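Local coordinates for designed Anbu Protein (PDB 5LOY) that is a designed consensus version of Anbu, an ancestral proteasome-type beta subunit that assembles helically and is probably an N-terminal nucleophile peptidase, at residues E41-T55 / D107-A119. Residues are numbered along the deposited sequence; the frame is centred on the assembly and turned at random.
Sequences ERVIVLLTAGNLATT and DFNASFILGGQIA
Strands 42-50 and 110-118 are antiparallel neighbours in one of the two sheets of the proteasome-type Ntn-hydrolase sandwich, with hydrogen-bonded pairs from V43-Q117 to A49-S111; V45 N to G115 O, at 2.8 Å, is nearly straight. A49, S111 and I113 look to strand 143-147 of the other sheet, while I44 and L114 face helix 79-94, with I44 CG2 3.6 Å from L114 CD1. On that helix-side face, F112 turns its ring edge to T48 CG2, which lies 3.6 Å from CE2. At the far end I118 lies alongside R42, its CG1 3.9 Å above the guanidinium plane; the bend of R42 at chi3 (57°) helps turn one face of the guanidinium to it, and NH1 bonds A76 O. Beyond G50, the chain leads through N51, whose N still bonds N109 O, into helix 52-62. N51 is its N-cap, OD1 accepting from T54 N on a lone pair, while ND2 reaches D107 O from above the carbonyl plane and meets the F108 ring edge. With an alanine at N51, T54 N would probably lose its cap and D107 O its amide donor. Within the first turn, T54 OG1 donates to F108 O at 2.8 Å, and T54 CG2 packs on A110 CB.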
loop_
_atom_site.group_PDB
_atom_site.type_symbol
_atom_site.label_atom_id
_atom_site.label_comp_id
_atom_site.label_asym_id
_atom_site.label_seq_id
_atom_site.Cartn_x
_atom_site.Cartn_y
_atom_site.Cartn_z
ATOM N N GLU A 41 33.514 -13.009 13.057
ATOM C CA GLU A 41 33.820 -11.606 13.385
ATOM C C GLU A 41 32.697 -10.636 12.931
ATOM O O GLU A 41 32.380 -9.714 13.685
ATOM C CB GLU A 41 35.246 -11.157 12.945
ATOM C CG GLU A 41 35.321 -10.089 11.810
ATOM C CD GLU A 41 35.424 -8.563 12.214
ATOM O OE1 GLU A 41 34.758 -8.016 13.153
ATOM O OE2 GLU A 41 36.181 -7.851 11.504
ATOM N N ARG A 42 32.082 -10.828 11.759
ATOM C CA ARG A 42 30.948 -9.973 11.341
ATOM C C ARG A 42 30.110 -10.529 10.196
ATOM O O ARG A 42 30.586 -11.286 9.376
ATOM C CB ARG A 42 31.442 -8.595 10.885
ATOM C CG ARG A 42 32.273 -8.636 9.602
ATOM C CD ARG A 42 32.747 -7.271 9.146
ATOM N NE ARG A 42 33.520 -6.620 10.191
ATOM C CZ ARG A 42 33.759 -5.314 10.293
ATOM N NH1 ARG A 42 33.294 -4.450 9.400
ATOM N NH2 ARG A 42 34.461 -4.866 11.314
ATOM N N VAL A 43 28.869 -10.087 10.144
ATOM C CA VAL A 43 27.986 -10.311 9.020
ATOM C C VAL A 43 27.306 -8.996 8.671
ATOM O O VAL A 43 26.703 -8.369 9.531
ATOM C CB VAL A 43 26.879 -11.319 9.360
ATOM C CG1 VAL A 43 25.936 -11.502 8.187
ATOM C CG2 VAL A 43 27.472 -12.649 9.750
ATOM N N ILE A 44 27.399 -8.589 7.406
ATOM C CA ILE A 44 26.736 -7.374 6.919
ATOM C C ILE A 44 25.913 -7.679 5.681
ATOM O O ILE A 44 26.412 -8.310 4.757
ATOM C CB ILE A 44 27.778 -6.312 6.582
ATOM C CG1 ILE A 44 28.437 -5.846 7.874
ATOM C CG2 ILE A 44 27.130 -5.132 5.876
ATOM C CD1 ILE A 44 29.633 -4.973 7.631
ATOM N N VAL A 45 24.663 -7.234 5.661
ATOM C CA VAL A 45 23.764 -7.513 4.554
ATOM C C VAL A 45 23.255 -6.217 3.967
ATOM O O VAL A 45 22.810 -5.348 4.707
ATOM C CB VAL A 45 22.531 -8.294 5.013
ATOM C CG1 VAL A 45 21.659 -8.643 3.817
ATOM C CG2 VAL A 45 22.940 -9.546 5.757
ATOM N N LEU A 46 23.329 -6.107 2.639
ATOM C CA LEU A 46 22.918 -4.909 1.902
ATOM C C LEU A 46 21.805 -5.234 0.892
ATOM O O LEU A 46 21.959 -6.124 0.066
ATOM C CB LEU A 46 24.136 -4.316 1.191
ATOM C CG LEU A 46 23.933 -3.083 0.303
ATOM C CD1 LEU A 46 23.550 -1.863 1.131
ATOM C CD2 LEU A 46 25.193 -2.787 -0.478
ATOM N N LEU A 47 20.680 -4.533 0.982
ATOM C CA LEU A 47 19.584 -4.691 0.040
ATOM C C LEU A 47 19.480 -3.409 -0.776
ATOM O O LEU A 47 19.578 -2.309 -0.217
ATOM C CB LEU A 47 18.259 -4.948 0.764
ATOM C CG LEU A 47 18.235 -5.996 1.875
ATOM C CD1 LEU A 47 16.858 -6.054 2.528
ATOM C CD2 LEU A 47 18.628 -7.379 1.378
ATOM N N THR A 48 19.224 -3.577 -2.076
ATOM C CA THR A 48 19.173 -2.483 -3.024
ATOM C C THR A 48 17.789 -2.209 -3.654
ATOM O O THR A 48 16.979 -3.115 -3.837
ATOM C CB THR A 48 20.154 -2.736 -4.177
ATOM O OG1 THR A 48 19.699 -3.830 -4.976
ATOM C CG2 THR A 48 21.519 -3.060 -3.634
ATOM N N ALA A 49 17.543 -0.956 -4.016
ATOM C CA ALA A 49 16.344 -0.589 -4.774
ATOM C C ALA A 49 16.594 0.640 -5.633
ATOM O O ALA A 49 17.453 1.466 -5.318
ATOM C CB ALA A 49 15.210 -0.312 -3.826
ATOM N N GLY A 50 15.827 0.768 -6.702
ATOM C CA GLY A 50 15.906 1.921 -7.599
ATOM C C GLY A 50 16.625 1.574 -8.872
ATOM O O GLY A 50 16.680 0.444 -9.280
ATOM N N ASN A 51 17.201 2.577 -9.496
ATOM C CA ASN A 51 17.840 2.418 -10.765
ATOM C C ASN A 51 18.988 1.417 -10.699
ATOM O O ASN A 51 19.892 1.568 -9.891
ATOM C CB ASN A 51 18.335 3.767 -11.198
ATOM C CG ASN A 51 18.857 3.751 -12.595
ATOM O OD1 ASN A 51 19.961 3.275 -12.854
ATOM N ND2 ASN A 51 18.073 4.246 -13.510
ATOM N N LEU A 52 18.940 0.394 -11.547
ATOM C CA LEU A 52 19.926 -0.688 -11.542
ATOM C C LEU A 52 21.329 -0.216 -11.898
ATOM O O LEU A 52 22.286 -0.661 -11.312
ATOM C CB LEU A 52 19.513 -1.789 -12.521
ATOM C CG LEU A 52 20.400 -3.050 -12.517
ATOM C CD1 LEU A 52 20.302 -3.775 -11.188
ATOM C CD2 LEU A 52 20.033 -3.987 -13.630
ATOM N N ALA A 53 21.471 0.660 -12.881
ATOM C CA ALA A 53 22.807 1.173 -13.195
ATOM C C ALA A 53 23.433 1.854 -11.979
ATOM O O ALA A 53 24.631 1.718 -11.731
ATOM C CB ALA A 53 22.794 2.114 -14.393
ATOM N N THR A 54 22.623 2.571 -11.226
ATOM C CA THR A 54 23.105 3.249 -10.036
ATOM C C THR A 54 23.462 2.247 -8.927
ATOM O O THR A 54 24.548 2.316 -8.372
ATOM C CB THR A 54 22.057 4.247 -9.533
ATOM O OG1 THR A 54 21.832 5.211 -10.549
ATOM C CG2 THR A 54 22.514 4.956 -8.262
ATOM N N THR A 55 22.575 1.300 -8.624
ATOM C CA THR A 55 22.900 0.348 -7.559
ATOM C C THR A 55 24.149 -0.481 -7.898
ATOM O O THR A 55 24.976 -0.698 -7.036
ATOM C CB THR A 55 21.739 -0.580 -7.197
ATOM O OG1 THR A 55 21.418 -1.389 -8.321
ATOM C CG2 THR A 55 20.548 0.233 -6.796
ATOM N N ASP A 107 15.006 8.594 -14.477
ATOM C CA ASP A 107 15.189 8.682 -13.016
ATOM C C ASP A 107 16.287 7.735 -12.468
ATOM O O ASP A 107 16.077 6.504 -12.398
ATOM C CB ASP A 107 13.858 8.401 -12.284
ATOM C CG ASP A 107 13.982 8.495 -10.731
ATOM O OD1 ASP A 107 14.878 9.207 -10.204
ATOM O OD2 ASP A 107 13.175 7.843 -10.028
ATOM N N PHE A 108 17.412 8.326 -12.030
ATOM C CA PHE A 108 18.600 7.569 -11.602
ATOM C C PHE A 108 18.717 7.322 -10.090
ATOM O O PHE A 108 19.739 6.819 -9.622
ATOM C CB PHE A 108 19.884 8.234 -12.140
ATOM C CG PHE A 108 19.927 8.363 -13.658
ATOM C CD1 PHE A 108 19.522 7.314 -14.485
ATOM C CD2 PHE A 108 20.390 9.534 -14.261
ATOM C CE1 PHE A 108 19.557 7.437 -15.865
ATOM C CE2 PHE A 108 20.435 9.661 -15.645
ATOM C CZ PHE A 108 20.019 8.609 -16.449
ATOM N N ASN A 109 17.674 7.632 -9.324
ATOM C CA ASN A 109 17.738 7.474 -7.871
ATOM C C ASN A 109 17.763 6.048 -7.376
ATOM O O ASN A 109 17.254 5.142 -8.032
ATOM C CB ASN A 109 16.580 8.189 -7.188
ATOM C CG ASN A 109 16.803 9.680 -7.081
ATOM O OD1 ASN A 109 17.844 10.198 -7.442
ATOM N ND2 ASN A 109 15.797 10.371 -6.599
ATOM N N ALA A 110 18.348 5.875 -6.193
ATOM C CA ALA A 110 18.507 4.566 -5.591
ATOM C C ALA A 110 18.457 4.659 -4.091
ATOM O O ALA A 110 18.551 5.725 -3.511
ATOM C CB ALA A 110 19.821 3.944 -6.027
ATOM N N SER A 111 18.330 3.511 -3.464
ATOM C CA SER A 111 18.008 3.457 -2.051
ATOM C C SER A 111 18.444 2.100 -1.473
ATOM O O SER A 111 18.423 1.100 -2.184
ATOM C CB SER A 111 16.497 3.648 -1.912
ATOM O OG SER A 111 16.197 3.913 -0.583
ATOM N N PHE A 112 18.821 2.054 -0.197
ATOM C CA PHE A 112 19.364 0.828 0.369
ATOM C C PHE A 112 18.910 0.567 1.795
ATOM O O PHE A 112 18.559 1.490 2.542
ATOM C CB PHE A 112 20.888 0.890 0.372
ATOM C CG PHE A 112 21.502 1.178 -0.981
ATOM C CD1 PHE A 112 21.646 2.476 -1.431
ATOM C CD2 PHE A 112 21.924 0.143 -1.794
ATOM C CE1 PHE A 112 22.184 2.739 -2.666
ATOM C CE2 PHE A 112 22.474 0.397 -3.015
ATOM C CZ PHE A 112 22.608 1.697 -3.457
ATOM N N ILE A 113 18.989 -0.701 2.185
ATOM C CA ILE A 113 18.867 -1.104 3.570
ATOM C C ILE A 113 20.119 -1.858 3.946
ATOM O O ILE A 113 20.583 -2.716 3.182
ATOM C CB ILE A 113 17.668 -2.031 3.771
ATOM C CG1 ILE A 113 16.389 -1.206 3.716
ATOM C CG2 ILE A 113 17.752 -2.757 5.110
ATOM C CD1 ILE A 113 15.129 -2.053 3.624
ATOM N N LEU A 114 20.690 -1.528 5.096
ATOM C CA LEU A 114 21.962 -2.087 5.497
ATOM C C LEU A 114 21.818 -2.540 6.911
ATOM O O LEU A 114 21.425 -1.764 7.777
ATOM C CB LEU A 114 23.067 -1.026 5.425
ATOM C CG LEU A 114 24.434 -1.528 5.911
ATOM C CD1 LEU A 114 25.076 -2.387 4.847
ATOM C CD2 LEU A 114 25.367 -0.399 6.246
ATOM N N GLY A 115 22.171 -3.782 7.178
ATOM C CA GLY A 115 22.159 -4.271 8.562
ATOM C C GLY A 115 23.104 -5.406 8.819
ATOM O O GLY A 115 23.694 -5.957 7.899
ATOM N N GLY A 116 23.269 -5.753 10.081
ATOM C CA GLY A 116 24.168 -6.828 10.452
ATOM C C GLY A 116 24.681 -6.692 11.869
ATOM O O GLY A 116 24.098 -5.974 12.671
ATOM N N GLN A 117 25.785 -7.380 12.162
ATOM C CA GLN A 117 26.387 -7.338 13.477
ATOM C C GLN A 117 27.899 -7.435 13.363
ATOM O O GLN A 117 28.423 -8.231 12.604
ATOM C CB GLN A 117 25.840 -8.450 14.364
ATOM C CG GLN A 117 26.458 -8.443 15.749
ATOM C CD GLN A 117 25.738 -9.336 16.739
ATOM O OE1 GLN A 117 25.140 -10.347 16.380
ATOM N NE2 GLN A 117 25.817 -8.977 17.995
ATOM N N ILE A 118 28.591 -6.611 14.138
ATOM C CA ILE A 118 30.049 -6.623 14.209
ATOM C C ILE A 118 30.405 -7.026 15.632
ATOM O O ILE A 118 29.773 -6.566 16.553
ATOM C CB ILE A 118 30.583 -5.232 13.845
ATOM C CG1 ILE A 118 30.422 -5.021 12.336
ATOM C CG2 ILE A 118 32.027 -5.078 14.250
ATOM C CD1 ILE A 118 30.578 -3.581 11.875
ATOM N N ALA A 119 31.362 -7.925 15.819
ATOM C CA ALA A 119 31.658 -8.474 17.160
ATOM C C ALA A 119 31.735 -7.385 18.247
ATOM O O ALA A 119 32.377 -6.349 18.031
ATOM C CB ALA A 119 32.961 -9.252 17.129
#